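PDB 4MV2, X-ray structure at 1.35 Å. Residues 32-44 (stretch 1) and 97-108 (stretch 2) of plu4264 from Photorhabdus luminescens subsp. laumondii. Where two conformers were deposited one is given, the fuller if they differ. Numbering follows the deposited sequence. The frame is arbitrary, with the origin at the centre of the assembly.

Stretch 1 (32-44) TPFGGAWCIVRPE
Stretch 2, residues 97-108: QEDFHFYTIWWD

Two neighbouring strands of one chain, one running through Gly-36 to Val-41 and the other 100-107, run antiparallel at 167°, their axes coming within 4.7 Å at closest, burying 1111 Å² between the stretches. Both backbones are extended, and the register is that Gly-35, Ala-37, Cys-39 and Val-41 form hydrogen-bonded pairs with Trp-106, Thr-104, Phe-102 and Phe-100. In each pair both N-to-O bonds form, as in Cys-39 N to Phe-102 O at 2.8 Å and Phe-102 N to Cys-39 O at 2.9 Å. The alternating non-hydrogen-bonded pairs, Gly-36/Ile-105, Trp-38/Tyr-103 and Ile-40/His-101, bring CA atoms within 4.3 to 4.6 Å.

Cys-39 and Tyr-103, each with 70 Å² covered, have the largest covered areas, one on each face. On the first, Cys-39 (m) lays CB over the ring of Phe-102 (p, chi2 -83°), CB to CE1 3.6 Å; a small side chain fits beneath a ring turned back across the strands. Val-41 (t) meets that ring at its edge, CG2 to CE1 4.0 Å. Trp-106 (p, chi2 90°) repeats the rule over glycine: Gly-35 CA sits 4.0 Å from the centroid of its five-membered ring, where a CB on Gly-35 would come 2.7 Å from Trp-106 CE2.

Tyr-103 (t, -152°; chi2 89°) points CB to the other face, but the end of its side chain comes nearer stretch 1, with CE1 3.8 Å from Trp-38 CB. Gly-36 leaves the room: a CB there would lie 2.8 Å from Tyr-103 CE2. Trp-38 (t, chi2 -63°) donates from NE1 to ND1 of His-101 (m), 3.0 Å, the rings rim to rim at 87°, satisfying both buried polar atoms. Ile-40 (m, t) places CG1 over the imidazole.

Beyond the strands, Arg-42 (m, m, t) reaches back so NH1 makes a salt bridge with Asp-99 OD1, 3.1 Å, suiting charge to the more exposed end.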

# COMPACT_ATOMS: atom_id res chain seq x y z
N THR A 32 0.31 -12.01 6.43
CA THR A 32 0.14 -11.41 5.09
C THR A 32 0.84 -12.30 4.08
O THR A 32 1.84 -12.94 4.39
CB THR A 32 0.78 -9.99 4.95
OG1 THR A 32 2.17 -10.08 5.27
CG2 THR A 32 0.15 -8.96 5.88
N PRO A 33 0.36 -12.31 2.84
CA PRO A 33 1.06 -13.02 1.76
C PRO A 33 2.06 -12.13 1.02
O PRO A 33 2.56 -12.52 -0.03
CB PRO A 33 -0.08 -13.40 0.81
CG PRO A 33 -1.07 -12.25 0.97
CD PRO A 33 -0.98 -11.87 2.42
N PHE A 34 2.32 -10.93 1.56
CA PHE A 34 3.21 -9.95 0.94
C PHE A 34 4.04 -9.32 2.04
O PHE A 34 3.74 -9.39 3.22
CB PHE A 34 2.39 -8.88 0.18
CG PHE A 34 1.35 -8.19 1.03
CD1 PHE A 34 1.70 -7.13 1.86
CD2 PHE A 34 0.04 -8.61 1.04
CE1 PHE A 34 0.75 -6.51 2.64
CE2 PHE A 34 -0.91 -7.98 1.82
CZ PHE A 34 -0.56 -6.97 2.64
N GLY A 35 5.08 -8.64 1.61
CA GLY A 35 5.85 -7.76 2.45
C GLY A 35 5.61 -6.33 1.99
O GLY A 35 5.08 -6.08 0.91
N GLY A 36 6.02 -5.37 2.81
CA GLY A 36 5.83 -3.96 2.44
C GLY A 36 6.78 -3.04 3.15
O GLY A 36 7.39 -3.39 4.14
N ALA A 37 6.88 -1.83 2.63
CA ALA A 37 7.62 -0.78 3.32
C ALA A 37 7.19 0.59 2.85
O ALA A 37 6.95 0.82 1.68
CB ALA A 37 9.10 -0.93 3.11
N TRP A 38 7.14 1.51 3.80
CA TRP A 38 7.04 2.94 3.48
C TRP A 38 8.46 3.44 3.24
O TRP A 38 9.32 3.32 4.12
CB TRP A 38 6.41 3.73 4.64
CG TRP A 38 6.09 5.17 4.33
CD1 TRP A 38 6.98 6.18 3.98
CD2 TRP A 38 4.80 5.77 4.34
NE1 TRP A 38 6.29 7.35 3.80
CE2 TRP A 38 4.96 7.12 4.00
CE3 TRP A 38 3.52 5.28 4.61
CZ2 TRP A 38 3.90 8.00 3.94
CZ3 TRP A 38 2.46 6.13 4.54
CH2 TRP A 38 2.65 7.49 4.22
N CYS A 39 8.70 4.06 2.08
CA CYS A 39 10.03 4.48 1.68
C CYS A 39 10.05 5.97 1.36
O CYS A 39 9.12 6.51 0.77
CB CYS A 39 10.41 3.73 0.41
SG CYS A 39 10.52 1.94 0.62
N ILE A 40 11.15 6.59 1.74
CA ILE A 40 11.41 7.99 1.43
C ILE A 40 12.75 8.11 0.77
O ILE A 40 13.79 7.68 1.30
CB ILE A 40 11.39 8.92 2.67
CG1 ILE A 40 10.10 8.79 3.45
CG2 ILE A 40 11.60 10.36 2.19
CD1 ILE A 40 10.12 9.55 4.78
N VAL A 41 12.72 8.67 -0.44
CA VAL A 41 13.94 9.06 -1.15
C VAL A 41 14.13 10.54 -0.86
O VAL A 41 13.30 11.37 -1.24
CB VAL A 41 13.91 8.73 -2.64
CG1 VAL A 41 15.26 9.12 -3.29
CG2 VAL A 41 13.63 7.25 -2.88
N ARG A 42 15.21 10.87 -0.17
CA ARG A 42 15.43 12.22 0.33
C ARG A 42 15.73 13.17 -0.82
O ARG A 42 16.09 12.75 -1.92
CB ARG A 42 16.56 12.18 1.35
CG ARG A 42 16.23 11.34 2.58
CD ARG A 42 15.03 11.87 3.32
NE ARG A 42 14.73 11.08 4.51
CZ ARG A 42 13.72 11.33 5.33
NH1 ARG A 42 12.89 12.33 5.08
NH2 ARG A 42 13.52 10.55 6.40
N PRO A 43 15.55 14.48 -0.59
CA PRO A 43 15.76 15.45 -1.68
C PRO A 43 17.14 15.31 -2.32
O PRO A 43 18.13 15.15 -1.62
CB PRO A 43 15.63 16.79 -0.95
CG PRO A 43 14.65 16.49 0.15
CD PRO A 43 15.08 15.15 0.64
N GLU A 44 17.18 15.37 -3.65
CA GLU A 44 18.43 15.32 -4.41
C GLU A 44 19.24 14.08 -4.12
O GLU A 44 20.46 14.13 -4.05
CB GLU A 44 19.24 16.61 -4.20
CG GLU A 44 18.44 17.84 -4.64
CD GLU A 44 19.21 19.13 -4.67
OE1 GLU A 44 19.94 19.41 -3.71
OE2 GLU A 44 19.10 19.85 -5.68
N GLN A 97 13.50 19.16 -4.41
CA GLN A 97 13.81 19.69 -3.10
C GLN A 97 13.03 19.10 -1.98
O GLN A 97 13.32 19.42 -0.84
CB GLN A 97 13.53 21.21 -3.15
CG GLN A 97 14.44 21.97 -4.05
CD GLN A 97 15.76 22.17 -3.39
OE1 GLN A 97 15.83 22.77 -2.31
NE2 GLN A 97 16.79 21.64 -3.97
N GLU A 98 12.03 18.29 -2.30
CA GLU A 98 11.11 17.75 -1.30
C GLU A 98 11.24 16.23 -1.25
O GLU A 98 11.48 15.58 -2.28
CB GLU A 98 9.67 18.09 -1.70
CG GLU A 98 9.35 19.56 -1.94
CD GLU A 98 9.78 20.10 -3.32
OE1 GLU A 98 10.03 19.35 -4.31
OE2 GLU A 98 9.84 21.33 -3.40
N ASP A 99 11.04 15.65 -0.08
CA ASP A 99 11.00 14.22 0.10
C ASP A 99 10.06 13.55 -0.90
O ASP A 99 8.99 14.05 -1.18
CB ASP A 99 10.42 13.91 1.49
CG ASP A 99 11.35 14.15 2.64
OD1 ASP A 99 12.58 14.03 2.51
OD2 ASP A 99 10.82 14.39 3.76
N PHE A 100 10.47 12.39 -1.39
CA PHE A 100 9.64 11.56 -2.25
C PHE A 100 9.24 10.32 -1.47
O PHE A 100 10.09 9.58 -1.01
CB PHE A 100 10.36 11.14 -3.52
CG PHE A 100 9.55 10.22 -4.37
CD1 PHE A 100 8.45 10.72 -5.07
CD2 PHE A 100 9.83 8.86 -4.47
CE1 PHE A 100 7.69 9.91 -5.87
CE2 PHE A 100 9.05 8.06 -5.28
CZ PHE A 100 7.99 8.58 -5.96
N HIS A 101 7.93 10.15 -1.27
CA HIS A 101 7.40 9.04 -0.50
C HIS A 101 6.68 8.05 -1.40
O HIS A 101 5.87 8.44 -2.25
CB HIS A 101 6.35 9.51 0.51
CG HIS A 101 6.82 10.47 1.55
ND1 HIS A 101 6.86 10.11 2.88
CD2 HIS A 101 7.21 11.77 1.48
CE1 HIS A 101 7.25 11.16 3.58
NE2 HIS A 101 7.44 12.18 2.76
N PHE A 102 6.89 6.76 -1.14
CA PHE A 102 6.11 5.72 -1.81
C PHE A 102 6.03 4.52 -0.89
O PHE A 102 6.87 4.35 -0.02
CB PHE A 102 6.73 5.35 -3.19
CG PHE A 102 8.08 4.69 -3.13
CD1 PHE A 102 9.23 5.42 -3.00
CD2 PHE A 102 8.19 3.31 -3.31
CE1 PHE A 102 10.46 4.80 -2.99
CE2 PHE A 102 9.40 2.72 -3.29
CZ PHE A 102 10.54 3.47 -3.15
N TYR A 103 5.02 3.68 -1.11
CA TYR A 103 4.89 2.41 -0.42
C TYR A 103 5.19 1.32 -1.42
O TYR A 103 4.69 1.35 -2.52
CB TYR A 103 3.47 2.25 0.20
CG TYR A 103 3.50 1.35 1.41
CD1 TYR A 103 3.71 1.86 2.66
CD2 TYR A 103 3.39 -0.04 1.30
CE1 TYR A 103 3.84 1.04 3.80
CE2 TYR A 103 3.51 -0.86 2.40
CZ TYR A 103 3.78 -0.32 3.64
OH TYR A 103 3.92 -1.18 4.69
N THR A 104 6.01 0.37 -1.03
CA THR A 104 6.27 -0.80 -1.87
C THR A 104 5.65 -2.03 -1.21
O THR A 104 5.68 -2.19 -0.00
CB THR A 104 7.74 -1.04 -2.17
OG1 THR A 104 7.81 -2.23 -2.93
CG2 THR A 104 8.60 -1.14 -0.94
N ILE A 105 5.03 -2.85 -2.04
CA ILE A 105 4.50 -4.14 -1.66
C ILE A 105 5.13 -5.17 -2.58
O ILE A 105 5.11 -5.02 -3.78
CB ILE A 105 2.96 -4.18 -1.78
CG1 ILE A 105 2.34 -3.14 -0.84
CG2 ILE A 105 2.44 -5.59 -1.49
CD1 ILE A 105 0.85 -3.00 -0.99
N TRP A 106 5.67 -6.24 -2.01
CA TRP A 106 6.34 -7.29 -2.79
C TRP A 106 5.82 -8.66 -2.36
O TRP A 106 5.37 -8.84 -1.23
CB TRP A 106 7.86 -7.19 -2.65
CG TRP A 106 8.41 -7.45 -1.30
CD1 TRP A 106 8.81 -8.64 -0.80
CD2 TRP A 106 8.69 -6.48 -0.28
NE1 TRP A 106 9.28 -8.50 0.46
CE2 TRP A 106 9.24 -7.17 0.80
CE3 TRP A 106 8.53 -5.10 -0.18
CZ2 TRP A 106 9.63 -6.55 1.97
CZ3 TRP A 106 8.91 -4.48 0.98
CH2 TRP A 106 9.46 -5.21 2.05
N TRP A 107 5.86 -9.61 -3.28
CA TRP A 107 5.27 -10.93 -3.03
C TRP A 107 5.82 -11.92 -4.02
O TRP A 107 6.35 -11.56 -5.06
CB TRP A 107 3.72 -10.90 -3.09
CG TRP A 107 3.17 -10.60 -4.45
CD1 TRP A 107 2.71 -11.50 -5.38
CD2 TRP A 107 3.01 -9.29 -5.06
NE1 TRP A 107 2.29 -10.86 -6.49
CE2 TRP A 107 2.45 -9.50 -6.34
CE3 TRP A 107 3.31 -7.97 -4.67
CZ2 TRP A 107 2.19 -8.45 -7.23
CZ3 TRP A 107 3.03 -6.93 -5.55
CH2 TRP A 107 2.50 -7.18 -6.81
N ASP A 108 5.66 -13.20 -3.68
CA ASP A 108 6.07 -14.28 -4.56
C ASP A 108 5.37 -15.54 -4.12
O ASP A 108 4.53 -15.55 -3.24
CB ASP A 108 7.59 -14.41 -4.65
CG ASP A 108 8.27 -14.79 -3.34
OD1 ASP A 108 7.67 -14.87 -2.28
OD2 ASP A 108 9.50 -15.06 -3.42
O HOH W 1 16.46 20.10 -6.32